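PDB 6IMV: endo-beta-1,2-glucanase from Talaromyces funiculosus, which hydrolyses internal beta-1,2-glucosidic linkages of beta-1,2-glucans, acting as an endo-glucanase of a newly defined glycoside hydrolase family. Local coordinates for residues L124-Y127 with L128-N131; W155-N158 with N159-P162; W198-Y201 with T202-T205. All coordinates share one frame; numbering follows the deposited sequence.

Interaction 1 (L124-Y127 with L128-N131). With NAG (2-acetamido-2-deoxy-beta-D-glucopyranose), chain F.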
# COMPACT_ATOMS: atom_id res chain seq x y z
N LEU A 124 -0.96 19.48 -4.15
CA LEU A 124 -0.22 20.25 -3.15
C LEU A 124 -1.05 21.47 -2.72
O LEU A 124 -1.12 21.78 -1.54
CB LEU A 124 1.13 20.70 -3.70
CG LEU A 124 1.99 21.49 -2.71
CD1 LEU A 124 2.16 20.74 -1.39
CD2 LEU A 124 3.35 21.81 -3.30
N GLN A 125 -1.65 22.16 -3.70
CA GLN A 125 -2.50 23.33 -3.42
C GLN A 125 -3.57 22.93 -2.39
O GLN A 125 -3.79 23.64 -1.41
CB GLN A 125 -3.10 23.89 -4.70
CG GLN A 125 -2.07 24.52 -5.62
CD GLN A 125 -2.66 25.07 -6.90
OE1 GLN A 125 -3.65 25.78 -6.90
NE2 GLN A 125 -2.02 24.75 -8.02
N THR A 126 -4.21 21.77 -2.59
CA THR A 126 -5.27 21.26 -1.73
C THR A 126 -4.73 20.94 -0.32
O THR A 126 -5.37 21.29 0.69
CB THR A 126 -5.95 20.04 -2.35
OG1 THR A 126 -6.38 20.42 -3.67
CG2 THR A 126 -7.12 19.55 -1.52
N TYR A 127 -3.56 20.28 -0.26
CA TYR A 127 -2.88 19.98 1.00
C TYR A 127 -2.68 21.27 1.80
O TYR A 127 -2.89 21.28 3.01
CB TYR A 127 -1.51 19.33 0.76
CG TYR A 127 -1.48 17.83 0.53
CD1 TYR A 127 -2.45 17.17 -0.21
CD2 TYR A 127 -0.41 17.08 1.00
CE1 TYR A 127 -2.37 15.80 -0.44
CE2 TYR A 127 -0.31 15.72 0.78
CZ TYR A 127 -1.30 15.07 0.05
OH TYR A 127 -1.19 13.73 -0.16
N LEU A 128 -2.26 22.34 1.12
CA LEU A 128 -1.90 23.60 1.77
C LEU A 128 -3.15 24.35 2.26
O LEU A 128 -3.11 24.94 3.34
CB LEU A 128 -1.06 24.46 0.81
CG LEU A 128 0.33 23.93 0.46
CD1 LEU A 128 1.15 24.97 -0.29
CD2 LEU A 128 1.11 23.48 1.69
N ARG A 129 -4.25 24.31 1.50
CA ARG A 129 -5.55 24.87 1.93
C ARG A 129 -6.05 24.13 3.17
O ARG A 129 -6.60 24.73 4.10
CB ARG A 129 -6.60 24.80 0.81
CG ARG A 129 -6.34 25.71 -0.38
CD ARG A 129 -7.57 25.86 -1.28
NE ARG A 129 -8.14 24.59 -1.73
CZ ARG A 129 -7.70 23.88 -2.77
NH1 ARG A 129 -6.66 24.30 -3.48
NH2 ARG A 129 -8.31 22.76 -3.12
N PHE A 130 -5.86 22.81 3.20
CA PHE A 130 -6.25 21.99 4.35
C PHE A 130 -5.45 22.39 5.59
O PHE A 130 -6.00 22.50 6.69
CB PHE A 130 -6.05 20.50 4.07
CG PHE A 130 -6.45 19.63 5.24
CD1 PHE A 130 -7.78 19.39 5.52
CD2 PHE A 130 -5.48 19.08 6.07
CE1 PHE A 130 -8.14 18.60 6.60
CE2 PHE A 130 -5.85 18.29 7.16
CZ PHE A 130 -7.18 18.05 7.42
N ASN A 131 -4.13 22.56 5.42
CA ASN A 131 -3.25 22.94 6.52
C ASN A 131 -3.68 24.29 7.10
O ASN A 131 -3.68 24.48 8.32
CB ASN A 131 -1.80 22.97 6.06
CG ASN A 131 -0.85 23.46 7.14
OD1 ASN A 131 -0.81 22.90 8.23
ND2 ASN A 131 -0.10 24.49 6.81
C1 NAG F . 0.83 25.06 7.73
C2 NAG F . 2.01 25.67 7.00
C3 NAG F . 2.93 26.35 8.01
C4 NAG F . 2.16 27.35 8.87
C5 NAG F . 0.97 26.64 9.47
C6 NAG F . 0.11 27.53 10.36
C7 NAG F . 3.06 24.66 5.04
C8 NAG F . 3.80 23.45 4.54
N2 NAG F . 2.71 24.62 6.31
O3 NAG F . 3.98 26.97 7.31
O4 NAG F . 3.00 27.85 9.92
O5 NAG F . 0.18 26.13 8.40
O6 NAG F . -0.87 28.15 9.51
O7 NAG F . 2.85 25.61 4.32
O HOH W 1 -6.18 22.52 -5.65

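Interaction 2 (W155-N158 with N159-P162). With BGC (beta-D-glucopyranose), chain D.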
# COMPACT_ATOMS: atom_id res chain seq x y z
N TRP A 155 -16.17 12.63 9.52
CA TRP A 155 -16.77 12.87 10.83
C TRP A 155 -15.95 12.22 11.94
O TRP A 155 -15.56 12.88 12.90
CB TRP A 155 -18.21 12.35 10.88
CG TRP A 155 -18.76 12.36 12.27
CD1 TRP A 155 -19.01 11.28 13.07
CD2 TRP A 155 -19.10 13.53 13.05
NE1 TRP A 155 -19.50 11.70 14.28
CE2 TRP A 155 -19.57 13.07 14.29
CE3 TRP A 155 -19.05 14.90 12.81
CZ2 TRP A 155 -20.00 13.94 15.29
CZ3 TRP A 155 -19.47 15.77 13.79
CH2 TRP A 155 -19.95 15.29 15.02
N ASP A 156 -15.69 10.92 11.77
CA ASP A 156 -14.99 10.11 12.76
C ASP A 156 -13.57 10.62 13.01
O ASP A 156 -12.97 10.27 14.02
CB ASP A 156 -14.92 8.63 12.34
CG ASP A 156 -16.02 7.76 12.91
OD1 ASP A 156 -16.75 8.23 13.80
OD2 ASP A 156 -16.14 6.61 12.45
N TRP A 157 -12.99 11.39 12.07
CA TRP A 157 -11.58 11.72 12.14
C TRP A 157 -11.34 13.21 12.42
O TRP A 157 -10.21 13.66 12.40
CB TRP A 157 -10.87 11.21 10.89
CG TRP A 157 -10.67 9.73 10.97
CD1 TRP A 157 -11.55 8.76 10.59
CD2 TRP A 157 -9.54 9.04 11.54
NE1 TRP A 157 -11.04 7.52 10.86
CE2 TRP A 157 -9.81 7.66 11.44
CE3 TRP A 157 -8.34 9.45 12.13
CZ2 TRP A 157 -8.91 6.69 11.90
CZ3 TRP A 157 -7.45 8.50 12.57
CH2 TRP A 157 -7.74 7.14 12.46
N ASN A 158 -12.39 13.95 12.78
CA ASN A 158 -12.20 15.26 13.40
C ASN A 158 -11.29 15.07 14.62
O ASN A 158 -11.51 14.19 15.40
CB ASN A 158 -13.52 15.92 13.80
CG ASN A 158 -14.30 16.38 12.59
OD1 ASN A 158 -13.86 17.29 11.88
ND2 ASN A 158 -15.41 15.73 12.31
N ASN A 159 -10.24 15.89 14.71
CA ASN A 159 -9.35 15.94 15.88
C ASN A 159 -8.64 14.60 16.14
O ASN A 159 -8.25 14.31 17.27
CB ASN A 159 -10.13 16.39 17.12
CG ASN A 159 -10.71 17.78 16.93
OD1 ASN A 159 -10.02 18.68 16.45
ND2 ASN A 159 -11.97 17.93 17.26
N ARG A 160 -8.45 13.80 15.10
CA ARG A 160 -7.76 12.51 15.22
C ARG A 160 -6.87 12.34 14.00
O ARG A 160 -7.33 12.65 12.88
CB ARG A 160 -8.76 11.34 15.28
CG ARG A 160 -9.67 11.33 16.49
CD ARG A 160 -10.77 10.29 16.39
NE ARG A 160 -10.23 8.93 16.52
CZ ARG A 160 -10.28 7.98 15.59
NH1 ARG A 160 -10.98 8.16 14.48
NH2 ARG A 160 -9.62 6.85 15.78
N VAL A 161 -5.62 11.87 14.20
CA VAL A 161 -4.69 11.71 13.09
C VAL A 161 -3.88 10.42 13.27
O VAL A 161 -3.36 10.15 14.36
CB VAL A 161 -3.81 12.96 12.90
CG1 VAL A 161 -2.90 13.22 14.09
CG2 VAL A 161 -3.00 12.88 11.61
N PRO A 162 -3.79 9.57 12.22
CA PRO A 162 -3.09 8.29 12.31
C PRO A 162 -1.64 8.40 11.79
O PRO A 162 -1.40 8.95 10.69
CB PRO A 162 -3.94 7.44 11.36
CG PRO A 162 -4.28 8.39 10.23
CD PRO A 162 -4.41 9.75 10.90
C2 BGC D . -5.05 1.26 9.08
C3 BGC D . -5.05 2.76 8.81
C4 BGC D . -5.82 3.48 9.91
C5 BGC D . -5.20 3.12 11.25
C6 BGC D . -5.86 3.74 12.46
C1 BGC D . -4.51 0.99 10.47
O2 BGC D . -4.17 0.60 8.17
O3 BGC D . -5.65 3.06 7.55
O4 BGC D . -5.74 4.88 9.69
O5 BGC D . -5.24 1.72 11.45
O6 BGC D . -7.21 3.34 12.50

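Interaction 3 (W198-Y201 with T202-T205). With NAG (2-acetamido-2-deoxy-beta-D-glucopyranose), chain F.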
# COMPACT_ATOMS: atom_id res chain seq x y z
N TRP A 198 6.49 21.23 1.98
CA TRP A 198 5.39 20.55 2.67
C TRP A 198 5.96 19.44 3.56
O TRP A 198 5.66 19.35 4.74
CB TRP A 198 4.34 20.01 1.68
CG TRP A 198 3.29 19.19 2.37
CD1 TRP A 198 2.15 19.65 2.97
CD2 TRP A 198 3.32 17.77 2.61
NE1 TRP A 198 1.48 18.62 3.57
CE2 TRP A 198 2.17 17.46 3.36
CE3 TRP A 198 4.22 16.74 2.28
CZ2 TRP A 198 1.89 16.15 3.77
CZ3 TRP A 198 3.93 15.46 2.68
CH2 TRP A 198 2.78 15.17 3.42
N MET A 199 6.81 18.60 2.97
CA MET A 199 7.37 17.43 3.64
C MET A 199 8.21 17.86 4.84
O MET A 199 8.15 17.24 5.91
CB MET A 199 8.24 16.64 2.66
CG MET A 199 8.66 15.30 3.17
SD MET A 199 9.63 14.40 1.94
CE MET A 199 11.15 15.36 1.94
N ASP A 200 8.99 18.93 4.66
CA ASP A 200 9.90 19.42 5.70
C ASP A 200 9.10 19.95 6.90
O ASP A 200 9.56 19.83 8.04
CB ASP A 200 10.86 20.50 5.17
CG ASP A 200 11.98 19.96 4.30
OD1 ASP A 200 12.21 18.74 4.33
OD2 ASP A 200 12.61 20.77 3.59
N TYR A 201 7.92 20.51 6.65
CA TYR A 201 7.11 21.06 7.74
C TYR A 201 6.71 19.94 8.72
O TYR A 201 6.71 20.16 9.95
CB TYR A 201 5.91 21.83 7.20
CG TYR A 201 5.01 22.35 8.28
CD1 TYR A 201 5.46 23.32 9.18
CD2 TYR A 201 3.73 21.85 8.45
CE1 TYR A 201 4.65 23.79 10.20
CE2 TYR A 201 2.90 22.31 9.46
CZ TYR A 201 3.36 23.28 10.33
OH TYR A 201 2.54 23.71 11.33
N THR A 202 6.38 18.75 8.20
CA THR A 202 5.98 17.62 9.06
C THR A 202 7.12 17.22 10.02
O THR A 202 6.86 16.69 11.09
CB THR A 202 5.54 16.38 8.26
OG1 THR A 202 6.67 15.82 7.59
CG2 THR A 202 4.43 16.69 7.29
N LYS A 203 8.37 17.43 9.61
CA LYS A 203 9.54 17.09 10.43
C LYS A 203 9.51 17.89 11.73
O LYS A 203 9.86 17.36 12.81
CB LYS A 203 10.85 17.34 9.67
CG LYS A 203 10.99 16.61 8.33
CD LYS A 203 12.32 16.91 7.65
CE LYS A 203 12.54 16.09 6.40
NZ LYS A 203 13.55 16.72 5.52
N THR A 204 9.06 19.15 11.64
CA THR A 204 9.03 20.08 12.77
C THR A 204 7.88 19.76 13.76
O THR A 204 7.98 20.13 14.92
CB THR A 204 8.94 21.54 12.30
OG1 THR A 204 7.62 21.82 11.82
CG2 THR A 204 9.96 21.87 11.23
N THR A 205 6.83 19.07 13.31
CA THR A 205 5.66 18.80 14.16
C THR A 205 5.57 17.33 14.60
O THR A 205 4.81 17.03 15.52
CB THR A 205 4.37 19.23 13.44
OG1 THR A 205 4.25 18.46 12.24
CG2 THR A 205 4.34 20.71 13.13
C1 NAG F . 0.83 25.06 7.73
C2 NAG F . 2.01 25.67 7.00
C3 NAG F . 2.93 26.35 8.01
C4 NAG F . 2.16 27.35 8.87
C5 NAG F . 0.97 26.64 9.47
C6 NAG F . 0.11 27.53 10.36
C7 NAG F . 3.06 24.66 5.04
C8 NAG F . 3.80 23.45 4.54
N2 NAG F . 2.71 24.62 6.31
O3 NAG F . 3.98 26.97 7.31
O4 NAG F . 3.00 27.85 9.92
O5 NAG F . 0.18 26.13 8.40
O6 NAG F . -0.87 28.15 9.51
O7 NAG F . 2.85 25.61 4.32

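Interaction 1 (L124-Y127 with L128-N131)
Towards the C-terminal end of helix 112-133, Leu124 meets Leu128 and Thr126 meets Arg129 just ahead of Asn131, which carries an N-linked sugar. The backbone keeps regular alpha-helical i to i+4 bonding through both segments, from Leu128 N to Leu124 O at 2.9 Å as far as Asn131 N to Tyr127 O. Arg129 bends at its third torsion (chi3 -53°), which folds the guanidinium back along the helix until one of its faces lies over Thr126 CA. From there Arg129 NH2 makes a weak hydrogen bond to Thr126 OG1 at 3.1 Å, poorly aligned with an N-H...O angle of 123°. A water at the edge of the guanidinium, in its plane, joins the pair a second time: it accepts from Arg129 NH1 at 2.8 Å and donates to Thr126 OG1 at 2.9 Å. The stronger partners lie beyond this turn, Asn55 O for the threonine hydroxyl and Asp150, in a salt bridge with NE, for the arginine, which ties helix 112-133 to the loops beside it. An alanine in place of Arg129 would lose these bonds and is likely to leave the Asp150 carboxylate without its charge partner.

On another side of the helix Leu128 CG packs on Leu124 CD1 at 4.1 Å, while Leu128 CD2 approaches the acetamido oxygen O7 of the sugar at 3.8 Å. Asn131 sends its amide away from the preceding turn, CG opposite the backbone N (chi1 176°), and ND2 is bonded covalently to C1 of the sugar at 1.4 Å. With Thr133 two residues on, Asn131 forms an Asn-X-Thr glycosylation sequon. The Tyr127 side chain is buried, its OH hydrogen-bonded to Glu83, and Phe130 meets the rings of Tyr134 and Phe137.

Interaction 2 (W155-N158 with N159-P162)
A type II beta turn runs from Trp157 to Arg160, with Asn159 in the left-handed region (phi 61°, psi 27°) and Arg160 N bonded to Trp157 O at 3.2 Å. The turn brings its two end residues together as a cation-pi pair: Arg160 CZ sits 3.9 Å from the centroid of the Trp157 six-membered ring, almost exactly on the ring normal. Ring and guanidinium are not parallel, their planes standing 42° apart, and the tilt brings Arg160 NH1 closest, 3.3 Å from Trp157 CE2. The same NH1 donates to Asp156 O at 2.9 Å, a nearly straight bond that leaves in the guanidinium plane but reaches the oxygen from above the carbonyl plane. Thus one nitrogen is held by a carbonyl and an indole face, while NE forms a salt bridge with Glu240. Pro162 CD packs against Trp157 CZ3 at 3.7 Å. Both residues border the bound glucose, Pro162 CB lying 3.5 Å from its O4 and the indole presenting its edge to O6, consistent with a sugar subsite for sophorose; Trp143 and Asp165 hydrogen-bond this sugar. Strand 160-162 is an outer strand of a three-stranded antiparallel sheet, paired with strand 220-223, and Pro162 is the N-cap residue of helix 163-182.

Interaction 3 (W198-Y201 with T202-T205)
Two threonines, Thr202 and Thr204, turn their hydroxyls back onto the carbonyls of Met199 and Tyr201, three residues earlier, where helix 186-210 is only weakly bonded. Thr202 OG1 donates to Met199 O at 2.7 Å, and Thr204 OG1 to Tyr201 O at 2.7 Å, the second in the carbonyl plane on a lone pair. Each OG1 stands between its own backbone N and carbonyl carbon (chi1 69° and 74°), which lets it reach back along the helix. Each carbonyl also takes a weak bond from the threonine's N-H, so each oxygen accepts two bonds from one threonine, the hydroxyl's the shorter. Alongside, Asp200 and Lys203 lie side by side in a salt bridge, NZ meeting OD1 at 2.7 Å from the anti side and 33° out of the carboxylate plane. Tyr201 offers one ring face to the N-linked sugar, with N2 of the acetamido group 3.6 Å from CD2, while Thr205 CG2 approaches CZ of the same ring at 3.9 Å. On the side facing its neighbouring helices, Met199 packs on helix 163-182 and, with Lys203, on Trp257 of helix 252-261; Lys203 makes a cation-pi contact with Phe261, and Thr205 OG1 bonds to Gly138 O in a loop.

Interactions 1 and 3 lie on two helices packed against each other, 112-133 and 186-210, and they touch directly: the rings of Tyr127 and Trp198 meet edge-to-face in the interior, while Leu124 rests on Trp198. Both also touch one N-linked sugar, attached on the first helix and faced by the Tyr201 ring of the second. Interaction 1 is the more buried, with regular helical bonding; interaction 3 is partly buried and adds hydroxyl-to-carbonyl bonds and a salt bridge to a weakly bonded backbone. Interaction 2 touches neither, its centre about 17 Å from that of interaction 1. Also partly buried, it belongs to a turn and strand, and its cation-pi chemistry borders bound glucose.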